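Local coordinates for dihydropteroate synthase (Clostridioides difficile, PDB 6PZ2), which probably condenses 6-hydroxymethyl-7,8-dihydropterin pyrophosphate with p-aminobenzoate, releasing pyrophosphate, to give dihydropteroate in folate biosynthesis, at residues N32-I36 with P77-K81; T109-W115 with E133-N139; F186-I190 with V215-V219; I239-D244 with T261-R266. All coordinates share one frame; numbering follows the deposited sequence.

Contact 1 of 4, residues N32-I36 with P77-K81; sequences NNLDI and PVIKK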
loop_
_atom_site.group_PDB
_atom_site.type_symbol
_atom_site.label_atom_id
_atom_site.label_comp_id
_atom_site.label_asym_id
_atom_site.label_seq_id
_atom_site.Cartn_x
_atom_site.Cartn_y
_atom_site.Cartn_z
ATOM N N ASN A 32 -26.016 13.901 22.759
ATOM C CA ASN A 32 -26.008 13.774 21.296
ATOM C C ASN A 32 -24.916 12.795 20.847
ATOM O O ASN A 32 -24.853 12.505 19.663
ATOM C CB ASN A 32 -25.839 15.128 20.600
ATOM C CG ASN A 32 -27.179 15.798 20.383
ATOM O OD1 ASN A 32 -27.498 16.795 21.030
ATOM N ND2 ASN A 32 -28.005 15.203 19.538
ATOM N N ASN A 33 -24.073 12.282 21.746
ATOM C CA ASN A 33 -23.077 11.281 21.354
ATOM C C ASN A 33 -23.710 10.108 20.590
ATOM O O ASN A 33 -23.114 9.601 19.637
ATOM C CB ASN A 33 -22.308 10.776 22.566
ATOM C CG ASN A 33 -21.443 11.889 23.105
ATOM O OD1 ASN A 33 -21.343 12.926 22.460
ATOM N ND2 ASN A 33 -20.847 11.686 24.264
ATOM N N LEU A 34 -24.910 9.691 20.960
ATOM C CA LEU A 34 -25.516 8.578 20.255
ATOM C C LEU A 34 -25.676 8.943 18.770
ATOM O O LEU A 34 -25.348 8.138 17.876
ATOM C CB LEU A 34 -26.839 8.185 20.925
ATOM C CG LEU A 34 -27.734 7.244 20.110
ATOM C CD1 LEU A 34 -27.081 5.885 19.882
ATOM C CD2 LEU A 34 -29.068 7.047 20.799
ATOM N N ASP A 35 -26.138 10.152 18.482
ATOM C CA ASP A 35 -26.406 10.565 17.092
ATOM C C ASP A 35 -25.099 10.783 16.314
ATOM O O ASP A 35 -25.054 10.537 15.106
ATOM C CB ASP A 35 -27.159 11.890 17.029
ATOM C CG ASP A 35 -28.571 11.859 17.590
ATOM O OD1 ASP A 35 -28.894 12.811 18.318
ATOM O OD2 ASP A 35 -29.317 10.899 17.293
ATOM N N ILE A 36 -24.064 11.264 17.014
ATOM C CA ILE A 36 -22.717 11.452 16.465
ATOM C C ILE A 36 -22.148 10.085 16.057
ATOM O O ILE A 36 -21.689 9.920 14.917
ATOM C CB ILE A 36 -21.825 12.192 17.488
ATOM C CG1 ILE A 36 -22.196 13.678 17.603
ATOM C CG2 ILE A 36 -20.343 12.009 17.180
ATOM C CD1 ILE A 36 -21.497 14.435 18.737
ATOM N N PRO A 77 -27.810 1.159 22.948
ATOM C CA PRO A 77 -28.502 2.163 22.139
ATOM C C PRO A 77 -27.917 2.361 20.734
ATOM O O PRO A 77 -28.649 2.652 19.793
ATOM C CB PRO A 77 -28.393 3.494 22.896
ATOM C CG PRO A 77 -27.603 3.195 24.169
ATOM C CD PRO A 77 -27.112 1.766 24.099
ATOM N N VAL A 78 -26.611 2.166 20.583
ATOM C CA VAL A 78 -26.003 2.314 19.258
ATOM C C VAL A 78 -26.421 1.149 18.364
ATOM O O VAL A 78 -26.732 1.387 17.189
ATOM C CB VAL A 78 -24.470 2.434 19.331
ATOM C CG1 VAL A 78 -23.858 2.568 17.950
ATOM C CG2 VAL A 78 -24.047 3.575 20.241
ATOM N N ILE A 79 -26.419 -0.071 18.910
ATOM C CA ILE A 79 -26.853 -1.244 18.135
ATOM C C ILE A 79 -28.301 -1.053 17.676
ATOM O O ILE A 79 -28.617 -1.340 16.524
ATOM C CB ILE A 79 -26.707 -2.544 18.939
ATOM C CG1 ILE A 79 -25.246 -2.886 19.196
ATOM C CG2 ILE A 79 -27.438 -3.683 18.237
ATOM C CD1 ILE A 79 -25.075 -3.959 20.225
ATOM N N LYS A 80 -29.161 -0.559 18.571
ATOM C CA LYS A 80 -30.568 -0.411 18.194
ATOM C C LYS A 80 -30.686 0.566 17.025
ATOM O O LYS A 80 -31.346 0.224 16.058
ATOM C CB LYS A 80 -31.468 0.021 19.360
ATOM C CG LYS A 80 -32.224 -1.134 20.001
ATOM C CD LYS A 80 -33.451 -0.749 20.797
ATOM C CE LYS A 80 -34.755 -0.809 20.031
ATOM N NZ LYS A 80 -35.111 0.533 19.509
ATOM N N LYS A 81 -30.042 1.733 17.101
ATOM C CA LYS A 81 -30.148 2.695 16.003
ATOM C C LYS A 81 -29.482 2.159 14.737
ATOM O O LYS A 81 -30.042 2.327 13.654
ATOM C CB LYS A 81 -29.538 4.055 16.338
ATOM C CG LYS A 81 -30.464 4.969 17.110
ATOM C CD LYS A 81 -30.543 6.366 16.567
ATOM C CE LYS A 81 -31.720 7.094 17.179
ATOM N NZ LYS A 81 -31.400 8.518 17.428
#

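Contact 2 of 4, residues T109-W115 with E133-N139; sequences TMVNDVW and EVCIMHN. With PT1 (pteroic acid), chain K.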
loop_
_atom_site.group_PDB
_atom_site.type_symbol
_atom_site.label_atom_id
_atom_site.label_comp_id
_atom_site.label_asym_id
_atom_site.label_seq_id
_atom_site.Cartn_x
_atom_site.Cartn_y
_atom_site.Cartn_z
ATOM N N THR A 109 -24.087 -9.478 14.213
ATOM C CA THR A 109 -23.717 -10.652 13.408
ATOM C C THR A 109 -22.472 -11.376 13.932
ATOM O O THR A 109 -22.409 -12.574 13.824
ATOM C CB THR A 109 -23.449 -10.247 11.956
ATOM O OG1 THR A 109 -24.626 -9.572 11.520
ATOM C CG2 THR A 109 -23.148 -11.419 11.053
ATOM N N MET A 110 -21.485 -10.687 14.482
ATOM C CA MET A 110 -20.202 -11.312 14.756
ATOM C C MET A 110 -19.712 -10.829 16.125
ATOM O O MET A 110 -19.961 -9.701 16.489
ATOM C CB MET A 110 -19.179 -10.872 13.700
ATOM C CG MET A 110 -17.712 -11.116 14.081
ATOM S SD MET A 110 -16.504 -10.596 12.803
ATOM C CE MET A 110 -16.706 -11.911 11.603
ATOM N N VAL A 111 -19.070 -11.697 16.885
ATOM C CA VAL A 111 -18.393 -11.282 18.084
ATOM C C VAL A 111 -16.912 -11.207 17.709
ATOM O O VAL A 111 -16.322 -12.160 17.253
ATOM C CB VAL A 111 -18.645 -12.264 19.246
ATOM C CG1 VAL A 111 -17.812 -11.905 20.465
ATOM C CG2 VAL A 111 -20.117 -12.354 19.618
ATOM N N ASN A 112 -16.331 -10.061 17.961
ATOM C CA ASN A 112 -14.951 -9.837 17.793
ATOM C C ASN A 112 -14.274 -9.946 19.163
ATOM O O ASN A 112 -14.205 -8.958 19.892
ATOM C CB ASN A 112 -14.731 -8.462 17.156
ATOM C CG ASN A 112 -13.267 -8.140 16.941
ATOM O OD1 ASN A 112 -12.471 -9.070 16.863
ATOM N ND2 ASN A 112 -12.914 -6.858 16.863
ATOM N N ASP A 113 -13.679 -11.090 19.454
ATOM C CA ASP A 113 -13.107 -11.316 20.793
ATOM C C ASP A 113 -11.586 -11.166 20.780
ATOM O O ASP A 113 -10.899 -12.069 20.336
ATOM C CB ASP A 113 -13.447 -12.728 21.266
ATOM C CG ASP A 113 -13.048 -13.017 22.703
ATOM O OD1 ASP A 113 -12.317 -12.203 23.301
ATOM O OD2 ASP A 113 -13.520 -14.038 23.229
ATOM N N VAL A 114 -11.073 -10.108 21.391
ATOM C CA VAL A 114 -9.631 -9.846 21.408
ATOM C C VAL A 114 -8.910 -10.715 22.438
ATOM O O VAL A 114 -7.711 -10.509 22.621
ATOM C CB VAL A 114 -9.289 -8.369 21.669
ATOM C CG1 VAL A 114 -9.877 -7.453 20.597
ATOM C CG2 VAL A 114 -9.695 -7.922 23.068
ATOM N N TRP A 115 -9.595 -11.648 23.083
ATOM C CA TRP A 115 -8.915 -12.690 23.878
ATOM C C TRP A 115 -9.178 -14.089 23.315
ATOM O O TRP A 115 -8.753 -15.082 23.877
ATOM C CB TRP A 115 -9.332 -12.577 25.342
ATOM C CG TRP A 115 -8.494 -11.565 26.044
ATOM C CD1 TRP A 115 -8.825 -10.295 26.408
ATOM C CD2 TRP A 115 -7.123 -11.749 26.407
ATOM N NE1 TRP A 115 -7.748 -9.676 26.999
ATOM C CE2 TRP A 115 -6.690 -10.544 27.002
ATOM C CE3 TRP A 115 -6.230 -12.818 26.279
ATOM C CZ2 TRP A 115 -5.388 -10.375 27.460
ATOM C CZ3 TRP A 115 -4.955 -12.662 26.773
ATOM C CH2 TRP A 115 -4.548 -11.460 27.351
ATOM N N GLU A 133 -21.095 -15.503 14.145
ATOM C CA GLU A 133 -19.741 -15.508 13.631
ATOM C C GLU A 133 -18.845 -15.010 14.758
ATOM O O GLU A 133 -19.319 -14.258 15.601
ATOM C CB GLU A 133 -19.629 -14.597 12.418
ATOM C CG GLU A 133 -20.936 -14.567 11.678
ATOM C CD GLU A 133 -20.766 -14.924 10.232
ATOM O OE1 GLU A 133 -20.885 -16.118 9.919
ATOM O OE2 GLU A 133 -20.458 -13.998 9.471
ATOM N N VAL A 134 -17.614 -15.486 14.761
ATOM C CA VAL A 134 -16.651 -15.018 15.732
ATOM C C VAL A 134 -15.293 -14.786 15.054
ATOM O O VAL A 134 -14.814 -15.574 14.229
ATOM C CB VAL A 134 -16.544 -15.994 16.916
ATOM C CG1 VAL A 134 -16.283 -17.423 16.481
ATOM C CG2 VAL A 134 -15.499 -15.564 17.939
ATOM N N CYS A 135 -14.662 -13.703 15.485
ATOM C CA CYS A 135 -13.287 -13.487 15.232
ATOM C C CYS A 135 -12.505 -13.869 16.485
ATOM O O CYS A 135 -12.620 -13.230 17.520
ATOM C CB CYS A 135 -12.999 -12.038 14.848
ATOM S SG CYS A 135 -11.239 -11.703 14.545
ATOM N N ILE A 136 -11.630 -14.840 16.296
ATOM C CA ILE A 136 -10.750 -15.316 17.339
ATOM C C ILE A 136 -9.381 -14.682 17.137
ATOM O O ILE A 136 -8.646 -15.055 16.238
ATOM C CB ILE A 136 -10.605 -16.847 17.295
ATOM C CG1 ILE A 136 -11.953 -17.546 17.446
ATOM C CG2 ILE A 136 -9.596 -17.316 18.333
ATOM C CD1 ILE A 136 -11.857 -19.062 17.413
ATOM N N MET A 137 -9.034 -13.789 18.032
ATOM C CA MET A 137 -7.824 -13.064 17.912
ATOM C C MET A 137 -6.790 -13.608 18.905
ATOM O O MET A 137 -7.137 -13.891 20.032
ATOM C CB MET A 137 -8.057 -11.580 18.197
ATOM C CG MET A 137 -6.893 -10.710 17.763
ATOM S SD MET A 137 -6.909 -9.034 18.391
ATOM C CE MET A 137 -6.121 -9.280 19.985
ATOM N N HIS A 138 -5.546 -13.724 18.459
ATOM C CA HIS A 138 -4.435 -14.137 19.298
ATOM C C HIS A 138 -4.090 -13.009 20.267
ATOM O O HIS A 138 -3.938 -11.864 19.843
ATOM C CB HIS A 138 -3.191 -14.495 18.466
ATOM C CG HIS A 138 -2.004 -14.761 19.332
ATOM N ND1 HIS A 138 -1.048 -13.802 19.616
ATOM C CD2 HIS A 138 -1.676 -15.857 20.049
ATOM C CE1 HIS A 138 -0.162 -14.316 20.447
ATOM N NE2 HIS A 138 -0.525 -15.576 20.729
ATOM N N ASN A 139 -3.844 -13.328 21.537
ATOM C CA ASN A 139 -3.470 -12.291 22.512
ATOM C C ASN A 139 -2.763 -12.978 23.676
ATOM O O ASN A 139 -3.030 -14.130 23.905
ATOM C CB ASN A 139 -4.724 -11.590 23.056
ATOM C CG ASN A 139 -4.481 -10.305 23.814
ATOM O OD1 ASN A 139 -3.343 -9.937 24.122
ATOM N ND2 ASN A 139 -5.559 -9.581 24.061
HETATM C C2 PT1 K . -7.325 -6.063 16.090
HETATM C C3 PT1 K . -7.845 -5.109 17.054
HETATM C C5 PT1 K . -9.222 -5.370 17.476
HETATM N N6 PT1 K . -7.172 -4.033 17.541
HETATM C C7 PT1 K . -9.313 -7.287 16.119
HETATM N N9 PT1 K . -9.858 -6.443 17.006
HETATM C C10 PT1 K . -7.754 -3.226 18.443
HETATM N N11 PT1 K . -10.007 -8.339 15.647
HETATM C C12 PT1 K . -9.056 -3.495 18.882
HETATM C C21 PT1 K . -0.716 -0.136 19.682
HETATM O O22 PT1 K . 0.293 -0.850 19.785
HETATM O O1 PT1 K . -6.078 -5.951 15.607
HETATM N N4 PT1 K . -8.053 -7.122 15.681
HETATM N N8 PT1 K . -9.773 -4.522 18.370
HETATM C C13 PT1 K . -6.974 -2.055 19.003
HETATM N N14 PT1 K . -5.799 -2.584 19.685
HETATM C C15 PT1 K . -4.613 -1.937 19.714
HETATM C C16 PT1 K . -4.476 -0.591 19.355
HETATM C C17 PT1 K . -3.482 -2.667 20.054
HETATM C C18 PT1 K . -3.214 -0.002 19.383
HETATM C C19 PT1 K . -2.219 -2.082 20.078
HETATM C C20 PT1 K . -2.086 -0.748 19.730
HETATM O O23 PT1 K . -0.585 1.072 19.481
#

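Contact 3 of 4, residues F186-I190 with V215-V219; sequences FEQNI and VIGKV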
loop_
_atom_site.group_PDB
_atom_site.type_symbol
_atom_site.label_atom_id
_atom_site.label_comp_id
_atom_site.label_asym_id
_atom_site.label_seq_id
_atom_site.Cartn_x
_atom_site.Cartn_y
_atom_site.Cartn_z
ATOM N N PHE A 186 7.731 -4.679 18.880
ATOM C CA PHE A 186 7.926 -4.155 17.533
ATOM C C PHE A 186 8.399 -5.261 16.587
ATOM O O PHE A 186 7.768 -5.553 15.565
ATOM C CB PHE A 186 8.899 -2.975 17.528
ATOM C CG PHE A 186 9.206 -2.501 16.130
ATOM C CD1 PHE A 186 8.233 -1.850 15.383
ATOM C CD2 PHE A 186 10.418 -2.812 15.534
ATOM C CE1 PHE A 186 8.484 -1.465 14.079
ATOM C CE2 PHE A 186 10.675 -2.399 14.238
ATOM C CZ PHE A 186 9.709 -1.744 13.513
ATOM N N GLU A 187 9.458 -5.926 17.001
ATOM C CA GLU A 187 10.098 -6.911 16.150
ATOM C C GLU A 187 9.164 -8.095 15.903
ATOM O O GLU A 187 9.203 -8.730 14.848
ATOM C CB GLU A 187 11.426 -7.338 16.782
ATOM C CG GLU A 187 12.550 -6.407 16.374
ATOM C CD GLU A 187 13.714 -6.280 17.338
ATOM O OE1 GLU A 187 13.729 -6.998 18.361
ATOM O OE2 GLU A 187 14.608 -5.453 17.055
ATOM N N GLN A 188 8.392 -8.442 16.920
ATOM C CA GLN A 188 7.516 -9.592 16.802
ATOM C C GLN A 188 6.353 -9.209 15.880
ATOM O O GLN A 188 5.905 -10.029 15.080
ATOM C CB GLN A 188 7.021 -10.037 18.176
ATOM C CG GLN A 188 8.142 -10.574 19.062
ATOM C CD GLN A 188 7.814 -10.618 20.537
ATOM O OE1 GLN A 188 7.037 -9.824 21.053
ATOM N NE2 GLN A 188 8.422 -11.560 21.238
ATOM N N ASN A 189 5.879 -7.979 16.021
ATOM C CA ASN A 189 4.789 -7.508 15.161
ATOM C C ASN A 189 5.229 -7.526 13.691
ATOM O O ASN A 189 4.483 -8.010 12.798
ATOM C CB ASN A 189 4.341 -6.109 15.575
ATOM C CG ASN A 189 3.472 -6.114 16.812
ATOM O OD1 ASN A 189 2.584 -6.952 16.919
ATOM N ND2 ASN A 189 3.741 -5.210 17.742
ATOM N N ILE A 190 6.443 -7.019 13.454
ATOM C CA ILE A 190 7.075 -7.027 12.106
ATOM C C ILE A 190 7.170 -8.458 11.569
ATOM O O ILE A 190 6.795 -8.804 10.413
ATOM C CB ILE A 190 8.438 -6.309 12.149
ATOM C CG1 ILE A 190 8.258 -4.806 12.346
ATOM C CG2 ILE A 190 9.300 -6.615 10.929
ATOM C CD1 ILE A 190 7.446 -4.126 11.284
ATOM N N VAL A 215 3.158 -0.053 16.169
ATOM C CA VAL A 215 4.105 -0.733 15.274
ATOM C C VAL A 215 4.363 0.104 14.009
ATOM O O VAL A 215 5.475 0.107 13.471
ATOM C CB VAL A 215 3.644 -2.144 14.866
ATOM C CG1 VAL A 215 2.323 -2.145 14.101
ATOM C CG2 VAL A 215 4.719 -2.840 14.038
ATOM N N ILE A 216 3.349 0.805 13.522
ATOM C CA ILE A 216 3.518 1.695 12.406
ATOM C C ILE A 216 4.209 2.977 12.879
ATOM O O ILE A 216 5.136 3.470 12.240
ATOM C CB ILE A 216 2.161 1.984 11.757
ATOM C CG1 ILE A 216 1.536 0.683 11.259
ATOM C CG2 ILE A 216 2.355 3.011 10.672
ATOM C CD1 ILE A 216 0.160 0.876 10.686
ATOM N N GLY A 217 3.811 3.471 14.036
ATOM C CA GLY A 217 4.385 4.710 14.594
ATOM C C GLY A 217 5.875 4.627 14.845
ATOM O O GLY A 217 6.586 5.637 14.869
ATOM N N LYS A 218 6.370 3.431 15.068
ATOM C CA LYS A 218 7.781 3.300 15.309
ATOM C C LYS A 218 8.536 3.480 13.985
ATOM O O LYS A 218 9.670 3.897 14.024
ATOM C CB LYS A 218 8.108 1.940 15.922
ATOM C CG LYS A 218 9.373 1.910 16.767
ATOM C CD LYS A 218 9.292 0.943 17.938
ATOM C CE LYS A 218 8.038 1.068 18.787
ATOM N NZ LYS A 218 8.178 0.340 20.074
ATOM N N VAL A 219 7.928 3.176 12.835
ATOM C CA VAL A 219 8.583 3.364 11.529
ATOM C C VAL A 219 8.286 4.787 11.042
ATOM O O VAL A 219 9.116 5.446 10.446
ATOM C CB VAL A 219 8.108 2.295 10.521
ATOM C CG1 VAL A 219 8.658 2.504 9.112
ATOM C CG2 VAL A 219 8.460 0.903 11.006
#

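Contact 4 of 4, residues I239-D244 with T261-R266; sequences IRDGVD and TDAIYR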
loop_
_atom_site.group_PDB
_atom_site.type_symbol
_atom_site.label_atom_id
_atom_site.label_comp_id
_atom_site.label_asym_id
_atom_site.label_seq_id
_atom_site.Cartn_x
_atom_site.Cartn_y
_atom_site.Cartn_z
ATOM N N ILE A 239 -3.419 -8.440 2.285
ATOM C CA ILE A 239 -4.285 -9.083 1.282
ATOM C C ILE A 239 -3.438 -10.047 0.458
ATOM O O ILE A 239 -3.829 -11.157 0.215
ATOM C CB ILE A 239 -4.944 -8.068 0.343
ATOM C CG1 ILE A 239 -5.909 -7.168 1.115
ATOM C CG2 ILE A 239 -5.630 -8.795 -0.820
ATOM C CD1 ILE A 239 -6.197 -5.850 0.419
ATOM N N ARG A 240 -2.227 -9.651 0.090
ATOM C CA ARG A 240 -1.405 -10.533 -0.719
ATOM C C ARG A 240 -1.128 -11.817 0.069
ATOM O O ARG A 240 -1.100 -12.893 -0.525
ATOM C CB ARG A 240 -0.128 -9.822 -1.176
ATOM C CG ARG A 240 1.065 -10.745 -1.357
ATOM C CD ARG A 240 1.721 -10.753 -2.718
ATOM N NE ARG A 240 2.868 -9.885 -2.681
ATOM C CZ ARG A 240 3.899 -9.921 -3.514
ATOM N NH1 ARG A 240 4.292 -8.788 -4.072
ATOM N NH2 ARG A 240 4.588 -11.027 -3.708
ATOM N N ASP A 241 -0.967 -11.704 1.390
ATOM C CA ASP A 241 -0.702 -12.838 2.262
ATOM C C ASP A 241 -1.965 -13.643 2.638
ATOM O O ASP A 241 -1.878 -14.601 3.381
ATOM C CB ASP A 241 -0.000 -12.302 3.512
ATOM C CG ASP A 241 1.455 -11.967 3.236
ATOM O OD1 ASP A 241 2.070 -12.766 2.508
ATOM O OD2 ASP A 241 1.961 -10.935 3.764
ATOM N N GLY A 242 -3.155 -13.287 2.175
ATOM C CA GLY A 242 -4.333 -14.104 2.395
ATOM C C GLY A 242 -5.385 -13.427 3.266
ATOM O O GLY A 242 -6.440 -14.043 3.528
ATOM N N VAL A 243 -5.149 -12.174 3.693
ATOM C CA VAL A 243 -6.110 -11.495 4.556
ATOM C C VAL A 243 -7.427 -11.280 3.803
ATOM O O VAL A 243 -7.421 -10.880 2.646
ATOM C CB VAL A 243 -5.569 -10.165 5.082
ATOM C CG1 VAL A 243 -6.669 -9.382 5.742
ATOM C CG2 VAL A 243 -4.383 -10.372 6.024
ATOM N N ASP A 244 -8.532 -11.493 4.510
ATOM C CA ASP A 244 -9.880 -11.391 3.951
ATOM C C ASP A 244 -10.572 -10.115 4.423
ATOM O O ASP A 244 -11.437 -9.589 3.738
ATOM C CB ASP A 244 -10.721 -12.586 4.406
ATOM C CG ASP A 244 -10.291 -13.857 3.708
ATOM O OD1 ASP A 244 -10.538 -13.946 2.473
ATOM O OD2 ASP A 244 -9.637 -14.703 4.373
ATOM N N THR A 261 -5.187 -4.013 -4.947
ATOM C CA THR A 261 -4.528 -5.258 -4.634
ATOM C C THR A 261 -5.383 -6.453 -5.078
ATOM O O THR A 261 -4.861 -7.450 -5.601
ATOM C CB THR A 261 -4.207 -5.316 -3.133
ATOM O OG1 THR A 261 -3.641 -4.078 -2.692
ATOM C CG2 THR A 261 -3.289 -6.467 -2.827
ATOM N N ASP A 262 -6.692 -6.367 -4.862
ATOM C CA ASP A 262 -7.586 -7.469 -5.274
ATOM C C ASP A 262 -7.426 -7.685 -6.786
ATOM O O ASP A 262 -7.373 -8.824 -7.236
ATOM C CB ASP A 262 -9.076 -7.207 -4.980
ATOM C CG ASP A 262 -9.461 -7.213 -3.507
ATOM O OD1 ASP A 262 -8.670 -7.770 -2.689
ATOM O OD2 ASP A 262 -10.523 -6.616 -3.183
ATOM N N ALA A 263 -7.353 -6.601 -7.564
ATOM C CA ALA A 263 -7.287 -6.738 -9.046
ATOM C C ALA A 263 -5.991 -7.441 -9.464
ATOM O O ALA A 263 -5.976 -8.175 -10.428
ATOM C CB ALA A 263 -7.412 -5.383 -9.689
ATOM N N ILE A 264 -4.922 -7.311 -8.684
ATOM C CA ILE A 264 -3.657 -7.959 -9.031
ATOM C C ILE A 264 -3.632 -9.433 -8.583
ATOM O O ILE A 264 -3.095 -10.264 -9.298
ATOM C CB ILE A 264 -2.486 -7.156 -8.423
ATOM C CG1 ILE A 264 -2.411 -5.737 -8.991
ATOM C CG2 ILE A 264 -1.158 -7.886 -8.573
ATOM C CD1 ILE A 264 -1.519 -4.807 -8.184
ATOM N N TYR A 265 -4.140 -9.803 -7.408
ATOM C CA TYR A 265 -3.945 -11.170 -6.907
ATOM C C TYR A 265 -5.208 -12.035 -6.890
ATOM O O TYR A 265 -5.094 -13.222 -6.694
ATOM C CB TYR A 265 -3.431 -11.146 -5.470
ATOM C CG TYR A 265 -2.059 -10.541 -5.433
ATOM C CD1 TYR A 265 -0.962 -11.259 -5.875
ATOM C CD2 TYR A 265 -1.895 -9.209 -5.128
ATOM C CE1 TYR A 265 0.299 -10.687 -5.930
ATOM C CE2 TYR A 265 -0.647 -8.618 -5.196
ATOM C CZ TYR A 265 0.453 -9.357 -5.595
ATOM O OH TYR A 265 1.686 -8.785 -5.602
ATOM N N ARG A 266 -6.398 -11.484 -6.940
ATOM C CA ARG A 266 -7.584 -12.328 -6.781
ATOM C C ARG A 266 -8.077 -12.644 -8.193
ATOM O O ARG A 266 -7.959 -11.790 -9.068
ATOM C CB ARG A 266 -8.654 -11.642 -5.922
ATOM C CG ARG A 266 -8.315 -11.616 -4.438
ATOM C CD ARG A 266 -9.451 -11.079 -3.592
ATOM N NE ARG A 266 -9.004 -10.563 -2.301
ATOM C CZ ARG A 266 -8.877 -11.309 -1.215
ATOM N NH1 ARG A 266 -8.720 -10.753 -0.014
ATOM N NH2 ARG A 266 -8.921 -12.621 -1.375
HETATM O O HOH W 1 -8.246 -14.126 1.313
#

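Contact 1 of 4, residues N32-I36 with P77-K81
Leu34 packs on Pro77 and Val78, and beside them Asp35 pairs with Lys81. Leu34 CD1 rests on the backbone of the facing helix, 3.6 Å from Pro77 O, and touches two side chains there: Pro77 CB at 4.1 Å and Val78 CG2 at 3.8 Å. Its CG stands anti to the backbone N (chi1 167°), which carries both methyls across to the turn begun by Pro77. Next to this apolar patch, Lys81 NZ meets Asp35 OD2 at 3.2 Å in a salt bridge whose hydrogen bond is weak. The segments belong to helices 33-46 and 68-85, neighbours on the outside of the TIM barrel, where the second is kinked at Pro77. In the next shell, Asn32 ND2 gives Asp35 OD1 a weak bond of 2.8 Å, so each carboxylate oxygen has a partner. Toward the barrel strands, Val78 packs on Leu54 of strand 51-55, and it also touches Ile38, while Asn33 ND2 is hydrogen-bonded to Asp27 O and ties the start of the helix to the preceding loop.

Contact 2 of 4, residues T109-W115 with E133-N139
Met137, on strand 133-137, lies against Asp113 and Val114 at the end of strand 110-113 and goes on to the pterin of pteroic acid. Its CB is 3.6 Å from Asp113 O; from there the chain runs nearly straight through chi1 and chi2 (both -166°), which brings SD within 3.5 Å of PT1 N4. A bend at chi3 then turns Met137 CE back onto Val114, 3.3 Å from Val114 O and 3.7 Å from Val114 CB. Val114 CG1 also borders the ligand. Asn112 reads the pterin with both ends of its amide: OD1 accepts from PT1 N11 at 2.8 Å, ND2 donates to PT1 N9 at 3.1 Å, and ND2 is held in addition by Asp53. Beyond the strands, Asn139 ND2 donates to Val114 O at 2.8 Å, and the same amide stacks on the Trp115 ring, planes 13° apart. Asp113 OD1 takes the N-H of Trp115 in an Asx turn. The strands run parallel, joined by backbone bonds such as Cys135 N to Val111 O. They form a beta-alpha-beta unit of the TIM barrel with helix 123-129, on which Val111 and Val134 pack; strand 90-93 flanks strand 110-113, and strand 174-177 flanks strand 133-137.

Contact 3 of 4, residues F186-I190 with V215-V219
The ring of Phe186 lies between its own helix and the aliphatic chain of Lys218. A chi1 of 175° swings the ring away from the Phe186 backbone N and across to segment 215-219, where its CD1 comes within 3.8 Å of Lys218 CB. The lysine chain bends at chi2 and chi3, which folds its methylenes over one ring face; Lys218 CD is 3.9 Å from Phe186 CG. Ile190, one turn further along helix 186-195, covers the opposite face. Two groups meet the ring edge: Val215 O, in the ring plane and 3.4 Å from Phe186 CE1, and Val219 CG2, 3.9 Å from Phe186 CZ. Val215 O is buried here without a hydrogen-bond partner in the model. Val215 CG2 fits among the side chains of Phe186, Asn189 and Ile190, 3.6 Å from Asn189 CB and 4.1 Å from Ile190 CD1. The amide of Asn189 turns elsewhere, its OD1 accepting from Gly181 N. Ile190 and Val219 both pack on Ala263 of the second subunit. The arrangement packs the start of helix 186-195 against the short helix 214-217 and the residues that follow it, on the rim of a TIM barrel beside its ligand site: the Asn189 side chain is about 6 Å from the bound pteroic acid.

Contact 4 of 4, residues I239-D244 with T261-R266
Ile239 packs against the last turns of helix 251-265 and forms the close part of this contact. Its CG2 makes an apolar contact with Thr261 CG2 at 3.9 Å, and the same methyl rests against an ion pair, 3.7 Å from both Asp262 OD1 and Arg266 NH1. Arg266 NE donates to Asp262 OD1 at 2.8 Å, in the guanidinium plane though from above the carboxylate plane; Thr12 also binds both residues. The arginine runs extended from CG to NE and places NH1 within 3.0 Å of Val243 O, a weak bond with an N-H...O angle of 127°. Towards Asp244 the packing gives way to water: Asp244 OD1 is 4.4 Å from Arg266 NH2, and one water bridges the two, giving a hydrogen to Gly242 O as well. Gly242, with positive phi (115°), closes helix 228-240 in a Schellman motif. Elsewhere Arg240 CD lies over a face of the Tyr265 ring, 3.4 Å from Tyr265 CZ. The Arg240 chain bends at chi2 and chi3, and Arg240 NH1 forms a salt bridge with Asp241 of the second subunit; Tyr265 OH is near the guanidinium without a hydrogen bond. Helices 228-240 and 251-265 flank strand 245-248 on the outside of the barrel, Asp244 is hydrogen-bonded through its backbone to Tyr13 and Ile206, and the second subunit packs against the Tyr265 end.

Contact 2 is the buried one, close to the centre of the chain, while contact 1 lies at the surface and contacts 3 and 4 are partly buried. Contact 2 joins strands, through regular backbone bonds and a ligand-binding amide; the other three join helices or their ends through side chains. Contact 1 pairs a leucine patch with one salt bridge, contact 3 is apolar around an aromatic ring, and contact 4 mixes an ion pair, a water bridge and an isoleucine-threonine contact, with a further salt bridge to the second subunit. Contacts 3 and 4 both touch that subunit. Contact 1 lies about 34 Å from each of these, centre to centre.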